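Long-range contact in cytosol aminopeptidase (Staphylococcus aureus subsp. aureus, PDB 3KZW), which probably removes amino acids from the N-terminal end of peptides, as a metal-dependent leucine aminopeptidase of the M17 family: residues Glu357-Leu370 with Lys445-Asn457. Sequence-based numbering, arbitrary orientation.
Sequences ETVEVMNTDAEGRL and KHSDIADLVNHTN
A short parallel strand pair joins Val359 and Glu360 to Leu452 and Val453, at one edge of a small three-stranded sheet in the catalytic domain. Glu360 N donates to Leu452 O at 2.8 Å, and Leu452 N and Asn454 N donate to the carbonyls of Thr358 and Glu360. Where the strands begin, Thr358 and Asp451 are joined by two hydrogen bonds. Thr358 N meets Asp451 OD2 almost straight (3.0 Å, 177°), on the anti side of the carboxylate, and Asp451 N donates to Thr358 OG1. Tyr165 O and Ser167 OG of the second subunit hydrogen-bond to Thr358 OG1 and Asp451 OD2, respectively. The Glu360 chain is extended, with CG anti to the backbone N (chi1 -177°), and reaches the turn at Ser447. There Ser447 OG donates to Glu360 OE1 from above the carboxylate plane (2.8 Å). The same OG accepts from Ile449 N and Ala450 N, an ST turn and ST motif. Ile449 CG2 lies 3.4 Å from Glu360 OE2.

Past the strands, the 357-370 chain runs through an Asx turn at Asn363 toward helix 368-380, in the "NTDAEGRL" signature of M17 aminopeptidases. The buried Asn454 amide bridges this bend. Its OD1 accepts from Met362 N (2.8 Å), while ND2 donates to Asn363 O (3.0 Å), which lies close to the plane of the Asn454 amide, and also to Ala366 O. These three bonds fix the amide's rotation. Asn363 CB sits over the His455 ring, 3.8 Å from its centroid, a CH-pi contact with amide and ring planes nearly perpendicular (89°). Arg369 NH1 makes a weak bond to Asn454 O.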
loop_
_atom_site.group_PDB
_atom_site.type_symbol
_atom_site.label_atom_id
_atom_site.label_comp_id
_atom_site.label_asym_id
_atom_site.label_seq_id
_atom_site.Cartn_x
_atom_site.Cartn_y
_atom_site.Cartn_z
ATOM N N GLU A 357 5.235 -38.025 2.176
ATOM C CA GLU A 357 6.178 -36.911 2.219
ATOM C C GLU A 357 5.675 -35.802 3.136
ATOM O O GLU A 357 4.466 -35.590 3.264
ATOM C CB GLU A 357 6.404 -36.353 0.812
ATOM C CG GLU A 357 7.137 -37.298 -0.124
ATOM C CD GLU A 357 7.109 -36.831 -1.566
ATOM O OE1 GLU A 357 6.004 -36.776 -2.154
ATOM O OE2 GLU A 357 8.197 -36.529 -2.112
ATOM N N THR A 358 6.608 -35.099 3.770
ATOM C CA THR A 358 6.273 -33.964 4.630
ATOM C C THR A 358 6.268 -32.655 3.846
ATOM O O THR A 358 7.152 -32.410 3.023
ATOM C CB THR A 358 7.238 -33.837 5.825
ATOM O OG1 THR A 358 8.589 -33.818 5.350
ATOM C CG2 THR A 358 7.055 -34.998 6.793
ATOM N N VAL A 359 5.261 -31.825 4.111
ATOM C CA VAL A 359 5.082 -30.553 3.412
ATOM C C VAL A 359 5.005 -29.404 4.413
ATOM O O VAL A 359 4.161 -29.412 5.309
ATOM C CB VAL A 359 3.800 -30.557 2.528
ATOM C CG1 VAL A 359 3.628 -29.221 1.809
ATOM C CG2 VAL A 359 3.839 -31.701 1.520
ATOM N N GLU A 360 5.896 -28.428 4.263
ATOM C CA GLU A 360 5.829 -27.196 5.043
ATOM C C GLU A 360 4.937 -26.196 4.319
ATOM O O GLU A 360 5.159 -25.891 3.145
ATOM C CB GLU A 360 7.225 -26.607 5.260
ATOM C CG GLU A 360 7.245 -25.343 6.123
ATOM C CD GLU A 360 8.617 -24.678 6.195
ATOM O OE1 GLU A 360 9.373 -24.727 5.201
ATOM O OE2 GLU A 360 8.938 -24.097 7.257
ATOM N N VAL A 361 3.923 -25.698 5.020
ATOM C CA VAL A 361 3.013 -24.709 4.460
ATOM C C VAL A 361 3.494 -23.316 4.845
ATOM O O VAL A 361 3.515 -22.968 6.023
ATOM C CB VAL A 361 1.554 -24.934 4.935
ATOM C CG1 VAL A 361 0.641 -23.820 4.439
ATOM C CG2 VAL A 361 1.040 -26.289 4.460
ATOM N N MET A 362 3.891 -22.529 3.848
ATOM C CA MET A 362 4.356 -21.160 4.083
ATOM C C MET A 362 3.334 -20.102 3.661
ATOM O O MET A 362 3.462 -18.928 4.017
ATOM C CB MET A 362 5.696 -20.918 3.386
ATOM C CG MET A 362 6.865 -21.682 4.001
ATOM S SD MET A 362 7.108 -21.386 5.774
ATOM C CE MET A 362 7.827 -19.740 5.761
ATOM N N ASN A 363 2.324 -20.532 2.907
ATOM C CA ASN A 363 1.257 -19.662 2.431
ATOM C C ASN A 363 -0.039 -20.464 2.348
ATOM O O ASN A 363 -0.157 -21.385 1.536
ATOM C CB ASN A 363 1.638 -19.075 1.065
ATOM C CG ASN A 363 0.611 -18.084 0.521
ATOM O OD1 ASN A 363 -0.432 -17.830 1.124
ATOM N ND2 ASN A 363 0.915 -17.520 -0.641
ATOM N N THR A 364 -1.002 -20.118 3.198
ATOM C CA THR A 364 -2.273 -20.846 3.263
ATOM C C THR A 364 -3.200 -20.528 2.086
ATOM O O THR A 364 -4.194 -21.223 1.869
ATOM C CB THR A 364 -3.020 -20.605 4.600
ATOM O OG1 THR A 364 -3.295 -19.209 4.756
ATOM C CG2 THR A 364 -2.192 -21.100 5.785
ATOM N N ASP A 365 -2.869 -19.484 1.330
ATOM C CA ASP A 365 -3.620 -19.130 0.129
ATOM C C ASP A 365 -3.169 -19.972 -1.071
ATOM O O ASP A 365 -3.800 -19.956 -2.131
ATOM C CB ASP A 365 -3.495 -17.630 -0.166
ATOM C CG ASP A 365 -4.571 -17.121 -1.121
ATOM O OD1 ASP A 365 -5.531 -17.872 -1.419
ATOM O OD2 ASP A 365 -4.455 -15.963 -1.577
ATOM N N ALA A 366 -2.075 -20.707 -0.892
ATOM C CA ALA A 366 -1.647 -21.711 -1.857
ATOM C C ALA A 366 -2.246 -23.068 -1.476
ATOM O O ALA A 366 -1.532 -24.069 -1.353
ATOM C CB ALA A 366 -0.130 -21.776 -1.916
ATOM N N GLU A 367 -3.565 -23.085 -1.293
ATOM C CA GLU A 367 -4.287 -24.263 -0.808
ATOM C C GLU A 367 -4.598 -25.268 -1.923
ATOM O O GLU A 367 -4.720 -26.469 -1.668
ATOM C CB GLU A 367 -5.572 -23.845 -0.068
ATOM C CG GLU A 367 -6.810 -23.570 -0.942
ATOM C CD GLU A 367 -6.688 -22.341 -1.848
ATOM O OE1 GLU A 367 -6.017 -21.354 -1.473
ATOM O OE2 GLU A 367 -7.292 -22.356 -2.943
ATOM N N GLY A 368 -4.715 -24.766 -3.150
ATOM C CA GLY A 368 -5.109 -25.580 -4.293
ATOM C C GLY A 368 -4.129 -26.693 -4.594
ATOM O O GLY A 368 -4.525 -27.846 -4.757
ATOM N N ARG A 369 -2.848 -26.345 -4.661
ATOM C CA ARG A 369 -1.791 -27.317 -4.939
ATOM C C ARG A 369 -1.703 -28.406 -3.866
ATOM O O ARG A 369 -1.270 -29.526 -4.143
ATOM C CB ARG A 369 -0.438 -26.613 -5.119
ATOM C CG ARG A 369 0.075 -25.872 -3.887
ATOM C CD ARG A 369 1.143 -24.857 -4.250
ATOM N NE ARG A 369 0.573 -23.640 -4.828
ATOM C CZ ARG A 369 1.274 -22.562 -5.169
ATOM N NH1 ARG A 369 2.590 -22.529 -4.997
ATOM N NH2 ARG A 369 0.658 -21.510 -5.686
ATOM N N LEU A 370 -2.125 -28.073 -2.647
ATOM C CA LEU A 370 -2.116 -29.019 -1.534
ATOM C C LEU A 370 -3.181 -30.100 -1.697
ATOM O O LEU A 370 -2.880 -31.287 -1.570
ATOM C CB LEU A 370 -2.287 -28.296 -0.194
ATOM C CG LEU A 370 -1.166 -27.352 0.259
ATOM C CD1 LEU A 370 -1.625 -26.518 1.441
ATOM C CD2 LEU A 370 0.118 -28.107 0.599
ATOM N N LYS A 445 11.548 -28.210 -3.207
ATOM C CA LYS A 445 12.224 -28.929 -2.131
ATOM C C LYS A 445 12.990 -27.989 -1.193
ATOM O O LYS A 445 13.649 -28.444 -0.256
ATOM C CB LYS A 445 13.172 -29.983 -2.714
ATOM C CG LYS A 445 12.472 -31.072 -3.535
ATOM C CD LYS A 445 13.460 -31.929 -4.328
ATOM C CE LYS A 445 14.145 -32.970 -3.451
ATOM N NZ LYS A 445 15.077 -33.835 -4.232
ATOM N N HIS A 446 12.896 -26.682 -1.445
ATOM C CA HIS A 446 13.602 -25.680 -0.639
ATOM C C HIS A 446 12.893 -25.388 0.687
ATOM O O HIS A 446 12.353 -24.296 0.900
ATOM C CB HIS A 446 13.829 -24.379 -1.427
ATOM C CG HIS A 446 14.850 -24.493 -2.517
ATOM N ND1 HIS A 446 14.896 -23.621 -3.584
ATOM C CD2 HIS A 446 15.861 -25.375 -2.709
ATOM C CE1 HIS A 446 15.892 -23.958 -4.384
ATOM N NE2 HIS A 446 16.494 -25.020 -3.876
ATOM N N SER A 447 12.897 -26.384 1.568
ATOM C CA SER A 447 12.401 -26.229 2.927
ATOM C C SER A 447 13.501 -26.611 3.902
ATOM O O SER A 447 14.223 -27.586 3.682
ATOM C CB SER A 447 11.178 -27.109 3.162
ATOM O OG SER A 447 10.757 -27.030 4.513
ATOM N N ASP A 448 13.624 -25.841 4.980
ATOM C CA ASP A 448 14.635 -26.103 5.999
ATOM C C ASP A 448 14.218 -27.220 6.950
ATOM O O ASP A 448 15.033 -27.711 7.733
ATOM C CB ASP A 448 14.947 -24.828 6.792
ATOM C CG ASP A 448 15.659 -23.769 5.954
ATOM O OD1 ASP A 448 16.510 -24.136 5.107
ATOM O OD2 ASP A 448 15.374 -22.565 6.151
ATOM N N ILE A 449 12.955 -27.630 6.866
ATOM C CA ILE A 449 12.386 -28.575 7.824
ATOM C C ILE A 449 11.732 -29.809 7.176
ATOM O O ILE A 449 11.957 -30.937 7.620
ATOM C CB ILE A 449 11.424 -27.851 8.814
ATOM C CG1 ILE A 449 10.877 -28.819 9.866
ATOM C CG2 ILE A 449 10.303 -27.117 8.063
ATOM C CD1 ILE A 449 10.260 -28.131 11.063
ATOM N N ALA A 450 10.949 -29.593 6.121
ATOM C CA ALA A 450 10.187 -30.671 5.492
ATOM C C ALA A 450 10.790 -31.130 4.165
ATOM O O ALA A 450 11.757 -30.544 3.679
ATOM C CB ALA A 450 8.730 -30.244 5.303
ATOM N N ASP A 451 10.214 -32.188 3.594
ATOM C CA ASP A 451 10.607 -32.684 2.272
ATOM C C ASP A 451 10.259 -31.675 1.186
ATOM O O ASP A 451 11.033 -31.475 0.249
ATOM C CB ASP A 451 9.919 -34.019 1.962
ATOM C CG ASP A 451 10.353 -35.140 2.892
ATOM O OD1 ASP A 451 11.561 -35.253 3.179
ATOM O OD2 ASP A 451 9.485 -35.924 3.327
ATOM N N LEU A 452 9.089 -31.051 1.321
ATOM C CA LEU A 452 8.588 -30.099 0.331
ATOM C C LEU A 452 8.066 -28.812 0.969
ATOM O O LEU A 452 7.713 -28.786 2.151
ATOM C CB LEU A 452 7.486 -30.739 -0.525
ATOM C CG LEU A 452 7.823 -31.976 -1.366
ATOM C CD1 LEU A 452 6.554 -32.690 -1.791
ATOM C CD2 LEU A 452 8.684 -31.627 -2.574
ATOM N N VAL A 453 8.035 -27.748 0.171
ATOM C CA VAL A 453 7.453 -26.469 0.572
ATOM C C VAL A 453 6.401 -26.067 -0.470
ATOM O O VAL A 453 6.562 -26.362 -1.660
ATOM C CB VAL A 453 8.547 -25.375 0.778
ATOM C CG1 VAL A 453 9.178 -24.939 -0.549
ATOM C CG2 VAL A 453 7.989 -24.180 1.533
ATOM N N ASN A 454 5.324 -25.420 -0.028
ATOM C CA ASN A 454 4.198 -25.131 -0.920
ATOM C C ASN A 454 4.226 -23.744 -1.569
ATOM O O ASN A 454 3.337 -23.403 -2.353
ATOM C CB ASN A 454 2.853 -25.380 -0.211
ATOM C CG ASN A 454 2.379 -24.188 0.609
ATOM O OD1 ASN A 454 3.161 -23.538 1.307
ATOM N ND2 ASN A 454 1.084 -23.902 0.533
ATOM N N HIS A 455 5.245 -22.950 -1.250
ATOM C CA HIS A 455 5.305 -21.571 -1.730
ATOM C C HIS A 455 6.731 -21.050 -1.857
ATOM O O HIS A 455 7.590 -21.347 -1.025
ATOM C CB HIS A 455 4.495 -20.659 -0.803
ATOM C CG HIS A 455 4.271 -19.279 -1.343
ATOM N ND1 HIS A 455 4.850 -18.159 -0.784
ATOM C CD2 HIS A 455 3.519 -18.836 -2.382
ATOM C CE1 HIS A 455 4.468 -17.086 -1.458
ATOM N NE2 HIS A 455 3.664 -17.471 -2.434
ATOM N N THR A 456 6.965 -20.270 -2.909
ATOM C CA THR A 456 8.231 -19.572 -3.106
ATOM C C THR A 456 8.002 -18.061 -3.071
ATOM O O THR A 456 6.958 -17.567 -3.523
ATOM C CB THR A 456 8.915 -19.972 -4.445
ATOM O OG1 THR A 456 10.151 -19.260 -4.591
ATOM C CG2 THR A 456 8.008 -19.679 -5.656
ATOM N N ASN A 457 8.972 -17.332 -2.532
ATOM C CA ASN A 457 8.918 -15.874 -2.564
ATOM C C ASN A 457 9.485 -15.312 -3.865
ATOM O O ASN A 457 9.334 -14.120 -4.157
ATOM C CB ASN A 457 9.623 -15.277 -1.348
ATOM C CG ASN A 457 8.822 -15.457 -0.067
ATOM O OD1 ASN A 457 7.655 -15.054 0.015
ATOM N ND2 ASN A 457 9.447 -16.061 0.943
#